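Local coordinates for protein Alpha/beta hydrolase (Enterobacter asburiae, PDB 6KMO) that probably hydrolyses carboxylic ester bonds as an esterase or lipase of the alpha/beta hydrolase fold, at residues N184-V189 and N204-P209; A190-Q195 and N250-P255; T211-D216 and P255-T260; Y227-N232 and D277-E282; A261-F266 and R288-A293. The protein carries 2 engineered substitutions. All coordinates share one frame; numbering follows the deposited sequence. Where two conformers were deposited one is given.

Contact 1. Residues N184-V189 and N204-P209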
# COMPACT_ATOMS: atom_id res chain seq x y z
N ASN A 184 15.04 -8.79 -6.12
CA ASN A 184 15.42 -9.91 -6.98
C ASN A 184 16.00 -11.04 -6.16
O ASN A 184 15.64 -12.21 -6.34
CB ASN A 184 16.44 -9.37 -7.99
CG ASN A 184 16.93 -10.41 -8.96
OD1 ASN A 184 17.93 -11.08 -8.69
ND2 ASN A 184 16.26 -10.53 -10.10
N MET A 185 16.90 -10.69 -5.22
CA MET A 185 17.57 -11.68 -4.37
C MET A 185 16.57 -12.42 -3.47
O MET A 185 16.73 -13.62 -3.23
CB MET A 185 18.67 -10.96 -3.57
CG MET A 185 19.69 -11.88 -2.88
SD MET A 185 21.20 -10.97 -2.25
CE MET A 185 22.01 -10.61 -3.82
N VAL A 186 15.52 -11.73 -3.00
CA VAL A 186 14.44 -12.40 -2.27
C VAL A 186 13.87 -13.54 -3.11
O VAL A 186 13.74 -14.68 -2.64
CB VAL A 186 13.33 -11.38 -1.91
CG1 VAL A 186 12.04 -12.11 -1.49
CG2 VAL A 186 13.79 -10.43 -0.81
N ALA A 187 13.48 -13.24 -4.35
CA ALA A 187 12.93 -14.28 -5.22
C ALA A 187 13.95 -15.39 -5.48
O ALA A 187 13.59 -16.58 -5.48
CB ALA A 187 12.47 -13.65 -6.54
N SER A 188 15.22 -15.03 -5.67
CA SER A 188 16.24 -16.02 -5.97
C SER A 188 16.44 -16.97 -4.80
O SER A 188 16.61 -18.18 -4.99
CB SER A 188 17.54 -15.28 -6.28
OG SER A 188 18.48 -16.14 -6.85
N VAL A 189 16.44 -16.44 -3.58
CA VAL A 189 16.59 -17.28 -2.40
C VAL A 189 15.36 -18.15 -2.20
O VAL A 189 15.47 -19.33 -1.88
CB VAL A 189 16.90 -16.41 -1.17
CG1 VAL A 189 16.79 -17.22 0.14
CG2 VAL A 189 18.29 -15.82 -1.29
N ASN A 204 7.74 -12.98 2.01
CA ASN A 204 8.68 -12.21 1.21
C ASN A 204 8.16 -10.78 1.08
O ASN A 204 6.97 -10.57 0.82
CB ASN A 204 8.73 -12.76 -0.22
CG ASN A 204 9.34 -14.11 -0.32
OD1 ASN A 204 10.18 -14.50 0.50
ND2 ASN A 204 8.96 -14.84 -1.35
N VAL A 205 9.05 -9.81 1.18
CA VAL A 205 8.74 -8.43 0.84
C VAL A 205 9.74 -7.99 -0.22
O VAL A 205 10.94 -7.85 0.05
CB VAL A 205 8.78 -7.48 2.05
CG1 VAL A 205 8.41 -6.09 1.57
CG2 VAL A 205 7.83 -7.94 3.14
N MET A 206 9.25 -7.79 -1.43
CA MET A 206 10.06 -7.36 -2.57
C MET A 206 9.76 -5.89 -2.80
O MET A 206 8.67 -5.53 -3.28
CB MET A 206 9.73 -8.21 -3.81
CG MET A 206 10.05 -9.69 -3.66
SD MET A 206 9.46 -10.84 -5.03
CE MET A 206 10.45 -10.22 -6.42
N LEU A 207 10.71 -5.04 -2.43
CA LEU A 207 10.53 -3.58 -2.50
C LEU A 207 11.10 -3.11 -3.83
O LEU A 207 12.31 -3.23 -4.08
CB LEU A 207 11.24 -2.89 -1.34
CG LEU A 207 10.73 -3.28 0.05
CD1 LEU A 207 11.65 -2.69 1.11
CD2 LEU A 207 9.31 -2.83 0.27
N TRP A 208 10.22 -2.61 -4.69
CA TRP A 208 10.54 -2.11 -6.03
C TRP A 208 11.59 -3.00 -6.71
O TRP A 208 12.69 -2.52 -7.06
CB TRP A 208 10.92 -0.63 -6.02
CG TRP A 208 11.80 -0.20 -4.90
CD1 TRP A 208 13.15 -0.08 -4.96
CD2 TRP A 208 11.42 0.14 -3.55
NE1 TRP A 208 13.65 0.28 -3.73
CE2 TRP A 208 12.61 0.44 -2.86
CE3 TRP A 208 10.21 0.20 -2.86
CZ2 TRP A 208 12.61 0.79 -1.51
CZ3 TRP A 208 10.23 0.56 -1.51
CH2 TRP A 208 11.42 0.85 -0.87
N PRO A 209 11.29 -4.27 -6.93
CA PRO A 209 12.30 -5.25 -7.33
C PRO A 209 12.64 -5.21 -8.81
O PRO A 209 11.85 -4.82 -9.67
CB PRO A 209 11.61 -6.59 -7.02
CG PRO A 209 10.14 -6.29 -7.27
CD PRO A 209 9.98 -4.91 -6.66
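Helix 181-195 packs here on the central sheet by a buried, apolar contact, laying residues 184-189 against strand 203-207 and the turn that follows it. The short helix and strand axes pass 8.0 Å apart and run nearly antiparallel, at 148°. Val186 does most of the work. Its CG1, anti to the backbone N, reaches down to the strand, lying 3.6 Å from Asn204 CG and 3.8 Å from Met206 CG, while its CG2 faces the carbonyl of Val205. A compact, beta-branched residue suits this place, since both methyls can meet the strand at once, CG1 on side chains and CG2 on a backbone carbonyl. The side chains of Val186 and Asn204 pass alongside one another, pointing opposite ways, and the amide of Asn204 is turned to Thr269, where ND2 gives a hydrogen bond. Met206 is flexible enough to follow the helix: it bends at chi3 (65°) so that its CE meets Ala187 CB at 4.0 Å, and alanine keeps the helix surface low there. Val186 also touches the segment Gly178-Gly182, whose sequence fits a nucleophile elbow. Strand 174-179, this helix and strand 203-207 form a beta-alpha-beta unit, the classic building block of the alpha/beta hydrolase fold.

Contact 2. Residues A190-Q195 and N250-P255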
# COMPACT_ATOMS: atom_id res chain seq x y z
N ALA A 190 14.17 -17.58 -2.40
CA ALA A 190 12.95 -18.37 -2.28
C ALA A 190 12.92 -19.52 -3.28
O ALA A 190 12.50 -20.64 -2.95
CB ALA A 190 11.72 -17.48 -2.42
N LEU A 191 13.38 -19.29 -4.51
CA LEU A 191 13.37 -20.34 -5.53
C LEU A 191 14.43 -21.39 -5.24
O LEU A 191 14.20 -22.59 -5.48
CB LEU A 191 13.54 -19.73 -6.91
CG LEU A 191 12.34 -18.93 -7.44
CD1 LEU A 191 12.72 -18.07 -8.62
CD2 LEU A 191 11.17 -19.85 -7.78
N GLN A 192 15.58 -21.00 -4.71
CA GLN A 192 16.55 -22.00 -4.26
C GLN A 192 15.97 -22.82 -3.12
O GLN A 192 16.09 -24.05 -3.11
CB GLN A 192 17.83 -21.31 -3.79
CG GLN A 192 18.70 -20.76 -4.90
CD GLN A 192 19.88 -20.01 -4.34
OE1 GLN A 192 20.86 -20.60 -3.92
NE2 GLN A 192 19.77 -18.69 -4.30
N ALA A 193 15.34 -22.17 -2.15
CA ALA A 193 14.76 -22.90 -1.02
C ALA A 193 13.71 -23.90 -1.49
O ALA A 193 13.62 -25.01 -0.96
CB ALA A 193 14.19 -21.93 0.00
N LYS A 194 12.92 -23.55 -2.51
CA LYS A 194 11.95 -24.50 -3.04
C LYS A 194 12.66 -25.69 -3.67
O LYS A 194 12.32 -26.84 -3.42
CB LYS A 194 11.02 -23.82 -4.03
CG LYS A 194 10.02 -24.76 -4.68
CD LYS A 194 8.75 -24.04 -5.13
CE LYS A 194 9.05 -22.97 -6.17
NZ LYS A 194 9.68 -23.53 -7.40
N GLN A 195 13.68 -25.42 -4.49
CA GLN A 195 14.38 -26.51 -5.15
C GLN A 195 15.09 -27.42 -4.16
O GLN A 195 15.15 -28.64 -4.36
CB GLN A 195 15.38 -25.95 -6.16
CG GLN A 195 15.89 -27.00 -7.14
CD GLN A 195 14.78 -27.56 -8.00
OE1 GLN A 195 13.83 -26.86 -8.35
NE2 GLN A 195 14.89 -28.83 -8.34
N ASN A 250 17.91 -17.63 -16.69
CA ASN A 250 17.82 -18.47 -15.50
C ASN A 250 16.87 -17.79 -14.53
O ASN A 250 16.97 -16.58 -14.31
CB ASN A 250 19.24 -18.54 -14.94
CG ASN A 250 19.40 -19.43 -13.72
OD1 ASN A 250 18.62 -19.38 -12.77
ND2 ASN A 250 20.46 -20.22 -13.73
N ILE A 251 15.92 -18.56 -13.98
CA ILE A 251 14.91 -17.97 -13.10
C ILE A 251 15.49 -17.38 -11.81
O ILE A 251 14.82 -16.58 -11.15
CB ILE A 251 13.77 -18.95 -12.76
CG1 ILE A 251 14.25 -20.12 -11.89
CG2 ILE A 251 13.11 -19.44 -14.04
CD1 ILE A 251 13.11 -21.04 -11.44
N LEU A 252 16.72 -17.76 -11.45
CA LEU A 252 17.37 -17.19 -10.28
C LEU A 252 17.95 -15.81 -10.56
O LEU A 252 18.41 -15.14 -9.63
CB LEU A 252 18.48 -18.11 -9.77
CG LEU A 252 18.02 -19.52 -9.40
CD1 LEU A 252 19.20 -20.33 -8.88
CD2 LEU A 252 16.90 -19.52 -8.38
N ALA A 253 17.96 -15.39 -11.82
CA ALA A 253 18.34 -14.05 -12.24
C ALA A 253 17.14 -13.26 -12.75
O ALA A 253 16.95 -12.10 -12.36
CB ALA A 253 19.42 -14.09 -13.32
N SER A 254 16.32 -13.87 -13.61
CA SER A 254 15.13 -13.23 -14.18
C SER A 254 13.90 -14.03 -13.76
O SER A 254 13.35 -14.79 -14.57
CB SER A 254 15.21 -13.15 -15.70
OG SER A 254 16.25 -12.30 -16.11
N PRO A 255 13.47 -13.90 -12.50
CA PRO A 255 12.32 -14.71 -12.03
C PRO A 255 11.04 -14.44 -12.80
O PRO A 255 10.14 -15.30 -12.80
CB PRO A 255 12.21 -14.34 -10.55
CG PRO A 255 12.88 -12.98 -10.46
CD PRO A 255 14.02 -13.04 -11.43
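The last turns of helix 181-195 face an irregular loop, and the backbones come closest at Leu191 and Leu252, whose CA atoms are 7.0 Å apart. Leu191 carries the contact. Its CG is anti to the carbonyl carbon, which sends the branched end into the loop; CD1 lies 3.6 Å from Ile251 O and meets Ile251 CD1 at 4.1 Å, the two side chains crossing at about a right angle. The same methyl reaches CB of Pro255, so one leucine tip touches both Ile251 and Pro255 of the loop. Closer to the helix backbone, Leu191 CB takes Leu252 CD2 at 3.7 Å. Leu252 also lays its CD1 against Gln192 CG, 4.0 Å away, so that the aliphatic part of the glutamine serves as apolar surface while its NE2 turns off to Ile150 O. Ser188, one turn earlier, adds a polar link by bonding its hydroxyl to Leu252 O. The loop keeps its shape through Asn250: OD1 accepts from Leu252 N at 2.8 Å, the N-H directed at a lone pair within the plane of the amide carbonyl, while Asn250 O receives both Ala253 N and Ser254 N. A second subunit reaches the same place, its Phe13 packing on Leu252. Hydrophobic docking of a helix on a loop folded by an Asx turn describes this site, which borders the subunit interface.

Contact 3. Residues T211-D216 and P255-T260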
# COMPACT_ATOMS: atom_id res chain seq x y z
N THR A 211 13.08 -7.83 -11.73
CA THR A 211 12.62 -9.19 -11.99
C THR A 211 13.01 -9.75 -13.35
O THR A 211 12.78 -10.94 -13.58
CB THR A 211 11.10 -9.34 -11.78
OG1 THR A 211 10.45 -8.66 -12.85
CG2 THR A 211 10.66 -8.82 -10.43
N ASP A 212 13.59 -8.96 -14.25
CA ASP A 212 13.88 -9.47 -15.59
C ASP A 212 15.03 -8.70 -16.22
O ASP A 212 15.08 -7.47 -16.15
CB ASP A 212 12.64 -9.35 -16.49
CG ASP A 212 12.72 -10.15 -17.78
OD1 ASP A 212 13.59 -11.03 -17.89
OD2 ASP A 212 11.87 -9.88 -18.68
N ALA A 213 15.92 -9.42 -16.88
CA ALA A 213 17.00 -8.81 -17.66
C ALA A 213 16.48 -8.43 -19.05
O ALA A 213 16.88 -8.97 -20.08
CB ALA A 213 18.20 -9.73 -17.75
N ASN A 214 15.54 -7.49 -19.06
CA ASN A 214 14.98 -6.93 -20.29
C ASN A 214 14.72 -5.46 -20.01
O ASN A 214 14.57 -5.07 -18.85
CB ASN A 214 13.69 -7.63 -20.72
CG ASN A 214 13.96 -8.86 -21.54
OD1 ASN A 214 14.68 -8.81 -22.56
ND2 ASN A 214 13.41 -9.97 -21.11
N PHE A 215 14.71 -4.65 -21.06
CA PHE A 215 14.77 -3.20 -20.93
C PHE A 215 13.72 -2.50 -21.78
O PHE A 215 13.88 -1.32 -22.13
CB PHE A 215 16.18 -2.71 -21.26
CG PHE A 215 17.23 -3.50 -20.54
CD1 PHE A 215 17.45 -3.28 -19.20
CD2 PHE A 215 17.95 -4.49 -21.18
CE1 PHE A 215 18.38 -4.01 -18.51
CE2 PHE A 215 18.88 -5.24 -20.50
CZ PHE A 215 19.09 -5.00 -19.15
N ASP A 216 12.62 -3.19 -22.05
CA ASP A 216 11.65 -2.77 -23.06
C ASP A 216 10.22 -2.74 -22.57
O ASP A 216 9.30 -2.66 -23.40
CB ASP A 216 11.76 -3.69 -24.28
CG ASP A 216 11.60 -5.18 -23.92
OD1 ASP A 216 11.60 -6.01 -24.86
OD2 ASP A 216 11.47 -5.55 -22.72
N PRO A 255 13.47 -13.90 -12.50
CA PRO A 255 12.32 -14.71 -12.03
C PRO A 255 11.04 -14.44 -12.80
O PRO A 255 10.14 -15.30 -12.80
CB PRO A 255 12.21 -14.34 -10.55
CG PRO A 255 12.88 -12.98 -10.46
CD PRO A 255 14.02 -13.04 -11.43
N LEU A 256 10.91 -13.29 -13.46
CA LEU A 256 9.74 -13.07 -14.30
C LEU A 256 9.60 -14.11 -15.39
O LEU A 256 8.49 -14.34 -15.87
CB LEU A 256 9.80 -11.68 -14.92
CG LEU A 256 8.54 -11.24 -15.68
CD1 LEU A 256 7.38 -11.08 -14.72
CD2 LEU A 256 8.80 -9.93 -16.41
N ARG A 257 10.69 -14.76 -15.79
CA ARG A 257 10.66 -15.76 -16.85
C ARG A 257 10.24 -17.14 -16.36
O ARG A 257 10.10 -18.06 -17.18
CB ARG A 257 12.02 -15.83 -17.54
CG ARG A 257 12.46 -14.51 -18.15
CD ARG A 257 13.73 -14.65 -18.95
NE ARG A 257 14.34 -13.36 -19.22
CZ ARG A 257 15.37 -13.15 -20.02
NH1 ARG A 257 15.89 -14.16 -20.72
NH2 ARG A 257 15.89 -11.93 -20.12
N ALA A 258 9.99 -17.30 -15.07
CA ALA A 258 9.57 -18.58 -14.55
C ALA A 258 8.16 -18.91 -15.00
O ALA A 258 7.30 -18.03 -15.12
CB ALA A 258 9.61 -18.55 -13.02
N SER A 259 7.92 -20.19 -15.23
CA SER A 259 6.58 -20.63 -15.56
C SER A 259 5.72 -20.72 -14.30
O SER A 259 6.21 -20.66 -13.17
CB SER A 259 6.63 -22.03 -16.18
OG SER A 259 7.07 -22.94 -15.20
N THR A 260 4.42 -20.88 -14.51
CA THR A 260 3.51 -21.11 -13.39
C THR A 260 3.96 -22.28 -12.55
O THR A 260 3.97 -22.20 -11.32
CB THR A 260 2.10 -21.30 -13.93
OG1 THR A 260 1.73 -20.10 -14.63
CG2 THR A 260 1.11 -21.55 -12.81
O HOH W 1 16.46 -11.04 -23.25
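Two loops of the alpha/beta hydrolase fold meet here, an inverse gamma turn centred on Ala213 facing the 3-10 turn 255-257. The backbone contribution is one straight hydrogen bond: Leu256 N gives to Thr211 O at 3.0 Å, in the carbonyl plane. Pro255 has no N-H to offer, and its ring carbons simply rest on the same carbonyl.

Van der Waals contact comes from Leu256, partly exposed, whose CG stands anti to the backbone N (chi1 -172°). Its CB rests beside the Thr211 side chain, 3.7 Å from OG1, and its CD2 lies against CB of Asp212. The leucine also packs on Ala285 and Phe286 of helix 280-292.

The charged part is a salt bridge. Arg257 is extended from CG to NE, a length that lets it reach the aspartate of the other loop; NE meets the syn lone pair of Asp212 OD1 at 2.8 Å, almost exactly in the guanidinium plane, and NH2 adds a weak bond to the same oxygen. Carboxylate and guanidinium stand nearly perpendicular, at 88°. Asp212 OD2 is held in turn by Asn214 ND2 at 2.9 Å, so both carboxylate oxygens are engaged, and NH1 of the arginine binds Asn249 OD1. One water closes the polar cluster, donating to Asn214 OD1 at 2.9 Å and accepting a weak bond from Arg257 NH2.

Contact 4. Residues Y227-N232 and D277-E282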
# COMPACT_ATOMS: atom_id res chain seq x y z
N TYR A 227 14.60 10.13 -13.76
CA TYR A 227 13.94 9.69 -12.54
C TYR A 227 14.90 8.93 -11.64
O TYR A 227 14.52 7.95 -10.98
CB TYR A 227 12.70 8.87 -12.89
CG TYR A 227 11.70 9.67 -13.70
CD1 TYR A 227 10.71 10.42 -13.07
CD2 TYR A 227 11.77 9.71 -15.08
CE1 TYR A 227 9.80 11.16 -13.81
CE2 TYR A 227 10.86 10.46 -15.83
CZ TYR A 227 9.88 11.19 -15.18
OH TYR A 227 8.97 11.94 -15.92
N PHE A 228 16.13 9.46 -11.54
CA PHE A 228 17.28 8.83 -10.88
C PHE A 228 17.67 7.54 -11.60
O PHE A 228 18.55 7.55 -12.46
CB PHE A 228 17.05 8.63 -9.38
CG PHE A 228 18.34 8.45 -8.59
CD1 PHE A 228 19.57 8.30 -9.22
CD2 PHE A 228 18.32 8.42 -7.20
CE1 PHE A 228 20.74 8.12 -8.49
CE2 PHE A 228 19.48 8.25 -6.47
CZ PHE A 228 20.69 8.10 -7.11
N LEU A 229 17.02 6.43 -11.28
CA LEU A 229 17.42 5.18 -11.91
C LEU A 229 17.10 5.27 -13.40
O LEU A 229 15.93 5.43 -13.77
CB LEU A 229 16.71 3.98 -11.29
CG LEU A 229 16.99 2.65 -11.98
CD1 LEU A 229 18.46 2.29 -11.82
CD2 LEU A 229 16.10 1.55 -11.43
N SER A 230 18.11 5.13 -14.25
CA SER A 230 17.91 5.21 -15.69
C SER A 230 17.98 3.84 -16.35
O SER A 230 18.49 2.87 -15.79
CB SER A 230 18.97 6.10 -16.32
OG SER A 230 20.22 5.43 -16.25
N LYS A 231 17.48 3.77 -17.58
CA LYS A 231 17.63 2.55 -18.38
C LYS A 231 19.10 2.20 -18.56
O LYS A 231 19.48 1.03 -18.42
CB LYS A 231 16.94 2.72 -19.73
CG LYS A 231 17.04 1.49 -20.63
CD LYS A 231 16.34 1.71 -21.98
CE LYS A 231 14.85 1.73 -21.84
NZ LYS A 231 14.19 1.79 -23.18
N ASN A 232 19.95 3.18 -18.87
CA ASN A 232 21.36 2.87 -19.07
C ASN A 232 22.02 2.39 -17.78
O ASN A 232 22.92 1.55 -17.84
CB ASN A 232 22.09 4.09 -19.62
CG ASN A 232 21.86 4.28 -21.09
OD1 ASN A 232 21.38 3.39 -21.77
ND2 ASN A 232 22.20 5.46 -21.59
N ASP A 277 9.08 4.47 -12.05
CA ASP A 277 10.26 3.61 -11.95
C ASP A 277 10.28 2.74 -13.20
O ASP A 277 9.28 2.11 -13.55
CB ASP A 277 10.12 2.75 -10.68
CG ASP A 277 11.30 1.83 -10.39
OD1 ASP A 277 12.21 1.67 -11.23
OD2 ASP A 277 11.33 1.26 -9.26
N VAL A 278 11.44 2.68 -13.87
CA VAL A 278 11.59 1.78 -15.01
C VAL A 278 11.20 0.35 -14.65
O VAL A 278 10.67 -0.37 -15.50
CB VAL A 278 13.01 1.83 -15.60
CG1 VAL A 278 13.30 3.19 -16.22
CG2 VAL A 278 14.07 1.46 -14.58
N LEU A 279 11.45 -0.08 -13.42
CA LEU A 279 11.19 -1.44 -12.96
C LEU A 279 9.73 -1.68 -12.57
O LEU A 279 9.37 -2.81 -12.24
CB LEU A 279 12.07 -1.76 -11.76
CG LEU A 279 13.57 -1.59 -11.96
CD1 LEU A 279 14.26 -1.87 -10.63
CD2 LEU A 279 14.09 -2.46 -13.07
N ARG A 280 8.88 -0.66 -12.60
CA ARG A 280 7.52 -0.82 -12.09
C ARG A 280 6.80 -1.97 -12.77
O ARG A 280 6.23 -2.84 -12.11
CB ARG A 280 6.75 0.47 -12.34
CG ARG A 280 5.33 0.45 -11.84
CD ARG A 280 4.57 1.61 -12.45
NE ARG A 280 4.32 1.40 -13.86
CZ ARG A 280 3.93 2.36 -14.70
NH1 ARG A 280 3.81 3.61 -14.31
NH2 ARG A 280 3.66 2.04 -15.96
N ASP A 281 6.81 -1.99 -14.09
CA ASP A 281 5.96 -2.94 -14.80
C ASP A 281 6.41 -4.38 -14.57
O ASP A 281 5.57 -5.27 -14.39
CB ASP A 281 5.92 -2.61 -16.29
CG ASP A 281 5.04 -1.42 -16.60
OD1 ASP A 281 4.34 -0.89 -15.70
OD2 ASP A 281 5.05 -1.04 -17.79
N GLU A 282 7.72 -4.64 -14.54
CA GLU A 282 8.18 -6.01 -14.32
C GLU A 282 7.89 -6.47 -12.90
O GLU A 282 7.69 -7.67 -12.66
CB GLU A 282 9.67 -6.14 -14.66
CG GLU A 282 10.64 -5.53 -13.66
CD GLU A 282 12.00 -5.34 -14.27
OE1 GLU A 282 12.07 -4.62 -15.29
OE2 GLU A 282 13.00 -5.89 -13.73
O HOH W 2 13.46 4.45 -12.90
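Leu229 is the centre of the first shell. Its CG is anti to the backbone N (chi1 175°), which carries the branched end over to residues 277-279, and CD2 does the touching: it meets Val278 CG2 at 3.7 Å, Leu279 CD1 at 4.0 Å and Asp277 OD1 at 3.9 Å. Leucine suits the place because one methyl can fill the angle between two apolar side chains and a carboxylate oxygen without competing for its hydrogen bonds. Val278 crosses it at about a right angle. Beside this apolar patch a water joins the backbones, accepting from Val278 N at 2.9 Å and lying 2.8 Å from Leu229 O.

What positions these groups is a pair of helix starts. Residues 277-280 form a type I turn leading into helix 280-292, and Asp277 OD1 caps it, accepting from Leu279 N at 2.9 Å with the donor well above the carboxylate plane. Across the contact, Ser230 is the N-cap of helix 231-241, its hydroxyl bonding to Met233 N. Farther out, Met234 of that helix touches Leu229, Val278 and Leu279.

Asp277 OD2 is bonded to His307 ND1, and both Leu229 and Leu279 pack on that histidine. The pair fits the acid and base of a serine hydrolase triad, with Ser180 the likely nucleophile. Each oxygen of the buried carboxylate thus has a hydrogen-bond partner, and the capping N-H on one of them would favour the ionised form, as suits the acid of a triad.

Contact 5. Residues A261-F266 and R288-A293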
# COMPACT_ATOMS: atom_id res chain seq x y z
N ALA A 261 4.36 -23.38 -13.18
CA ALA A 261 4.80 -24.54 -12.41
C ALA A 261 6.05 -24.23 -11.58
O ALA A 261 6.19 -24.74 -10.46
CB ALA A 261 5.06 -25.70 -13.36
N GLN A 262 6.96 -23.42 -12.12
CA GLN A 262 8.16 -23.05 -11.39
C GLN A 262 7.86 -22.13 -10.22
O GLN A 262 8.61 -22.14 -9.24
CB GLN A 262 9.15 -22.39 -12.34
CG GLN A 262 9.85 -23.41 -13.25
CD GLN A 262 10.72 -22.76 -14.30
OE1 GLN A 262 10.31 -21.83 -15.00
NE2 GLN A 262 11.92 -23.29 -14.46
N LEU A 263 6.78 -21.36 -10.28
CA LEU A 263 6.41 -20.45 -9.20
C LEU A 263 5.49 -21.08 -8.17
O LEU A 263 5.34 -20.53 -7.07
CB LEU A 263 5.77 -19.18 -9.78
CG LEU A 263 6.72 -18.35 -10.65
CD1 LEU A 263 5.97 -17.21 -11.32
CD2 LEU A 263 7.89 -17.83 -9.80
N LYS A 264 4.87 -22.21 -8.46
CA LYS A 264 3.98 -22.83 -7.49
C LYS A 264 4.72 -23.10 -6.19
O LYS A 264 5.86 -23.58 -6.18
CB LYS A 264 3.44 -24.14 -8.06
CG LYS A 264 2.40 -24.81 -7.18
CD LYS A 264 1.94 -26.15 -7.76
CE LYS A 264 0.93 -26.83 -6.84
NZ LYS A 264 0.04 -27.78 -7.57
N GLY A 265 4.09 -22.76 -5.07
CA GLY A 265 4.70 -22.96 -3.77
C GLY A 265 5.61 -21.84 -3.29
O GLY A 265 6.16 -21.94 -2.19
N PHE A 266 5.79 -20.79 -4.09
CA PHE A 266 6.56 -19.63 -3.64
C PHE A 266 5.95 -19.09 -2.35
O PHE A 266 4.74 -19.18 -2.15
CB PHE A 266 6.42 -18.58 -4.74
CG PHE A 266 7.45 -17.47 -4.79
CD1 PHE A 266 8.69 -17.65 -5.39
CD2 PHE A 266 7.13 -16.20 -4.33
CE1 PHE A 266 9.59 -16.60 -5.48
CE2 PHE A 266 8.03 -15.14 -4.43
CZ PHE A 266 9.26 -15.34 -5.00
N ARG A 288 1.50 -10.69 -10.76
CA ARG A 288 0.41 -11.38 -11.43
C ARG A 288 0.75 -12.83 -11.71
O ARG A 288 -0.11 -13.71 -11.59
CB ARG A 288 0.03 -10.65 -12.73
CG ARG A 288 -0.28 -9.16 -12.57
CD ARG A 288 -0.95 -8.61 -13.81
NE ARG A 288 -0.81 -7.17 -13.92
CZ ARG A 288 -1.63 -6.27 -13.41
NH1 ARG A 288 -2.73 -6.64 -12.73
NH2 ARG A 288 -1.33 -4.99 -13.60
N LYS A 289 2.00 -13.10 -12.08
CA LYS A 289 2.43 -14.48 -12.31
C LYS A 289 2.36 -15.29 -11.03
O LYS A 289 1.96 -16.47 -11.05
CB LYS A 289 3.82 -14.51 -12.92
CG LYS A 289 3.84 -14.01 -14.36
CD LYS A 289 5.17 -14.23 -15.06
CE LYS A 289 5.37 -15.72 -15.40
NZ LYS A 289 6.29 -16.02 -16.58
N LEU A 290 2.77 -14.71 -9.91
CA LEU A 290 2.69 -15.41 -8.63
C LEU A 290 1.25 -15.77 -8.33
O LEU A 290 0.94 -16.90 -7.95
CB LEU A 290 3.29 -14.55 -7.52
CG LEU A 290 4.81 -14.38 -7.50
CD1 LEU A 290 5.18 -13.46 -6.36
CD2 LEU A 290 5.52 -15.70 -7.33
N ASP A 291 0.34 -14.81 -8.52
CA ASP A 291 -1.06 -15.09 -8.20
C ASP A 291 -1.62 -16.19 -9.09
O ASP A 291 -2.39 -17.04 -8.63
CB ASP A 291 -1.88 -13.81 -8.33
CG ASP A 291 -3.33 -14.02 -8.00
OD1 ASP A 291 -3.68 -14.09 -6.81
OD2 ASP A 291 -4.14 -14.09 -8.96
N ALA A 292 -1.21 -16.21 -10.36
CA ALA A 292 -1.68 -17.25 -11.27
C ALA A 292 -1.17 -18.62 -10.85
O ALA A 292 -1.78 -19.64 -11.20
CB ALA A 292 -1.26 -16.94 -12.69
N ALA A 293 -0.07 -18.67 -10.12
CA ALA A 293 0.48 -19.90 -9.59
C ALA A 293 -0.05 -20.25 -8.21
O ALA A 293 0.49 -21.14 -7.55
CB ALA A 293 2.01 -19.82 -9.57
O HOH W 3 1.37 -21.81 -4.97
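Two helix C-termini of the alpha/beta hydrolase fold come together here: helix 260-263 ends in a type II turn, Leu263 to Phe266, and lies against the last turn of helix 280-292. Leu263, Leu290 and Ala293 bury the most surface. Leu263 sits between them, its CG anti to the carbonyl carbon. CB lies 3.8 Å from Ala293 CB, CD1 crosses to Lys289 CB at 3.8 Å, and CD2 touches Leu290 CD2. Each branch thus has its own partner, and the small methyl of Ala293 lets the two backbones approach to 5.0 Å between the CA atoms of Lys264 and Ala293. Lys289 offers only its aliphatic base to Leu263; its NZ goes to the carbonyls of Leu256 and Ala258.

Leu290 reaches further in and lays CD2 over one face of the Phe266 ring, a CH-pi contact 3.8 Å from the centroid and 26° off the ring normal. Phe266 can be met there because its CG is anti to the backbone N (chi1 -160°), and elsewhere it packs on Ala187, Ala190 and Leu191 of helix 181-195, so the ring joins these helix ends to helix 181-195.

Gly265 takes a left-handed backbone conformation in which a CB would collide with the carbonyl O before it, which explains the glycine. Beside the turn, a water accepts from Gly265 N at 2.9 Å and donates to Ala293 O at 2.8 Å.

How the contacts relate
Contact 1 lies deepest, its centre about 7 Å from that of the chain, and is wholly buried; contact 2 is also buried but, like contacts 3, 4 and 5 and unlike contact 1, touches the second subunit. Contacts 3 and 5, centred about 17 and 20 Å out, are partly exposed: a salt bridge and water mark contact 3, a water-bridged apolar contact marks contact 5. Helix 181-195 serves contacts 1 and 2, helix 280-292 contacts 4 and 5. Contacts 2 and 3 share Pro255. Contact 4 is also buried and mainly apolar, with one bridging water, but is set round a probable catalytic acid. Glu282 links it to contact 3 by accepting from the backbone N of Thr211 and Asp212.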